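Local coordinates for ABC transporter periplasmic peptide-binding protein (Pseudoalteromonas, PDB 4QFP) that probably captures dipeptides in the periplasm and hands them to an ABC transporter for import into the cell, at residues Leu31-Glu36 and Cys262-His267. Residues are numbered along the deposited sequence; the frame is centred on the assembly and turned at random.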
loop_
_atom_site.group_PDB
_atom_site.type_symbol
_atom_site.label_atom_id
_atom_site.label_comp_id
_atom_site.label_asym_id
_atom_site.label_seq_id
_atom_site.Cartn_x
_atom_site.Cartn_y
_atom_site.Cartn_z
ATOM N N LEU A 31 -4.345 -24.040 4.891
ATOM C CA LEU A 31 -4.135 -22.978 5.851
ATOM C C LEU A 31 -5.323 -22.033 5.803
ATOM O O LEU A 31 -5.788 -21.686 4.717
ATOM C CB LEU A 31 -2.825 -22.246 5.542
ATOM C CG LEU A 31 -2.468 -21.070 6.445
ATOM C CD1 LEU A 31 -0.984 -21.046 6.774
ATOM C CD2 LEU A 31 -2.910 -19.750 5.812
ATOM N N VAL A 32 -5.844 -21.652 6.969
ATOM C CA VAL A 32 -6.880 -20.629 7.018
ATOM C C VAL A 32 -6.293 -19.327 7.570
ATOM O O VAL A 32 -5.642 -19.301 8.618
ATOM C CB VAL A 32 -8.128 -21.048 7.839
ATOM C CG1 VAL A 32 -9.183 -19.960 7.780
ATOM C CG2 VAL A 32 -8.706 -22.375 7.323
ATOM N N TYR A 33 -6.540 -18.247 6.845
ATOM C CA TYR A 33 -5.931 -16.959 7.128
ATOM C C TYR A 33 -7.054 -15.953 7.373
ATOM O O TYR A 33 -7.821 -15.668 6.465
ATOM C CB TYR A 33 -5.095 -16.569 5.910
ATOM C CG TYR A 33 -4.388 -15.241 5.973
ATOM C CD1 TYR A 33 -5.089 -14.051 5.847
ATOM C CD2 TYR A 33 -3.008 -15.180 6.106
ATOM C CE1 TYR A 33 -4.434 -12.833 5.883
ATOM C CE2 TYR A 33 -2.345 -13.968 6.142
ATOM C CZ TYR A 33 -3.063 -12.801 6.033
ATOM O OH TYR A 33 -2.405 -11.596 6.073
ATOM N N CYS A 34 -7.166 -15.442 8.602
ATOM C CA CYS A 34 -8.181 -14.433 8.938
ATOM C C CYS A 34 -7.799 -13.085 8.358
ATOM O O CYS A 34 -6.837 -12.460 8.809
ATOM C CB CYS A 34 -8.344 -14.298 10.455
ATOM S SG CYS A 34 -9.670 -15.298 11.160
ATOM N N ALA A 35 -8.558 -12.643 7.361
ATOM C CA ALA A 35 -8.247 -11.411 6.649
ATOM C C ALA A 35 -9.220 -10.327 7.087
ATOM O O ALA A 35 -10.347 -10.634 7.455
ATOM C CB ALA A 35 -8.346 -11.638 5.154
ATOM N N GLU A 36 -8.799 -9.064 7.026
ATOM C CA GLU A 36 -9.611 -7.975 7.571
ATOM C C GLU A 36 -10.648 -7.362 6.619
ATOM O O GLU A 36 -11.489 -6.574 7.047
ATOM C CB GLU A 36 -8.728 -6.861 8.157
ATOM C CG GLU A 36 -8.073 -5.945 7.126
ATOM C CD GLU A 36 -6.733 -6.467 6.650
ATOM O OE1 GLU A 36 -6.402 -7.625 6.970
ATOM O OE2 GLU A 36 -5.995 -5.722 5.972
ATOM N N CYS A 262 -8.803 -20.121 12.777
ATOM C CA CYS A 262 -7.871 -19.584 11.794
ATOM C C CYS A 262 -6.470 -20.034 12.173
ATOM O O CYS A 262 -6.189 -20.261 13.349
ATOM C CB CYS A 262 -7.921 -18.046 11.768
ATOM S SG CYS A 262 -9.283 -17.278 10.798
ATOM N N ASP A 263 -5.584 -20.136 11.188
ATOM C CA ASP A 263 -4.200 -20.519 11.440
ATOM C C ASP A 263 -3.285 -19.303 11.474
ATOM O O ASP A 263 -2.240 -19.326 12.113
ATOM C CB ASP A 263 -3.714 -21.503 10.378
ATOM C CG ASP A 263 -4.586 -22.738 10.292
ATOM O OD1 ASP A 263 -4.936 -23.300 11.350
ATOM O OD2 ASP A 263 -4.929 -23.137 9.165
ATOM N N VAL A 264 -3.682 -18.250 10.770
ATOM C CA VAL A 264 -2.941 -16.993 10.773
ATOM C C VAL A 264 -3.961 -15.885 10.905
ATOM O O VAL A 264 -5.006 -15.936 10.263
ATOM C CB VAL A 264 -2.173 -16.786 9.445
ATOM C CG1 VAL A 264 -1.425 -15.465 9.454
ATOM C CG2 VAL A 264 -1.212 -17.933 9.206
ATOM N N THR A 265 -3.677 -14.893 11.744
ATOM C CA THR A 265 -4.533 -13.719 11.823
ATOM C C THR A 265 -3.783 -12.460 11.399
ATOM O O THR A 265 -2.642 -12.210 11.820
ATOM C CB THR A 265 -5.178 -13.540 13.217
ATOM O OG1 THR A 265 -6.092 -12.438 13.179
ATOM C CG2 THR A 265 -4.135 -13.263 14.259
ATOM N N ALA A 266 -4.430 -11.689 10.533
ATOM C CA ALA A 266 -3.863 -10.447 10.025
ATOM C C ALA A 266 -4.158 -9.276 10.949
ATOM O O ALA A 266 -5.227 -9.198 11.542
ATOM C CB ALA A 266 -4.408 -10.165 8.634
ATOM N N HIS A 267 -3.194 -8.371 11.064
ATOM C CA HIS A 267 -3.368 -7.125 11.791
ATOM C C HIS A 267 -3.997 -7.322 13.175
ATOM O O HIS A 267 -5.003 -6.685 13.496
ATOM C CB HIS A 267 -4.188 -6.135 10.950
ATOM C CG HIS A 267 -3.525 -5.740 9.669
ATOM N ND1 HIS A 267 -2.418 -4.923 9.632
ATOM C CD2 HIS A 267 -3.802 -6.058 8.383
ATOM C CE1 HIS A 267 -2.045 -4.743 8.377
ATOM N NE2 HIS A 267 -2.865 -5.424 7.599
HETATM O O HOH W 1 -3.192 -5.343 4.868
#
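Two backbone amides grip V32 O: D263 N at 2.7 Å and V264 N at 3.1 Å, the latter in the carbonyl plane. D263, just ahead of the strand, also sends its carboxylate back, CG anti to its own carbonyl carbon (chi1 -57°), and OD2 accepts from V32 N at 2.8 Å on its anti side, 33° out of the carboxylate plane. An acidic residue suits this place because OD2 also forms a salt bridge with K534. Replacing D263 by alanine would probably leave both the V32 amide and the ammonium of K534 without this acceptor. Beyond D263 the strands pair in parallel, C34 N bonding to V264 O and A266 N to C34 O. Strand 264-266 lies between 30-35 and the antiparallel strand 500-513 in the mixed sheet of a family 5 solute-binding protein. On the sheet face turned to helix 250-258, a disulfide joins C34 SG and C262 SG, adding a covalent tie beside the hydrogen bonds. On the other face, the ring of Y33 lies obliquely against the branched V264, Y33 CD2 3.7 Å from V264 CG1, while the small A266 lets its CB come within 3.6 Å of Y33 OH. Near the bound threonine and valine, the E36 carboxylate stands 88° to the H267 ring; its OE2 suits a polar cluster, accepting from S51 and a water and pairing with R383, while H267 offers NE2 to that water, 2.8 Å from its oxygen.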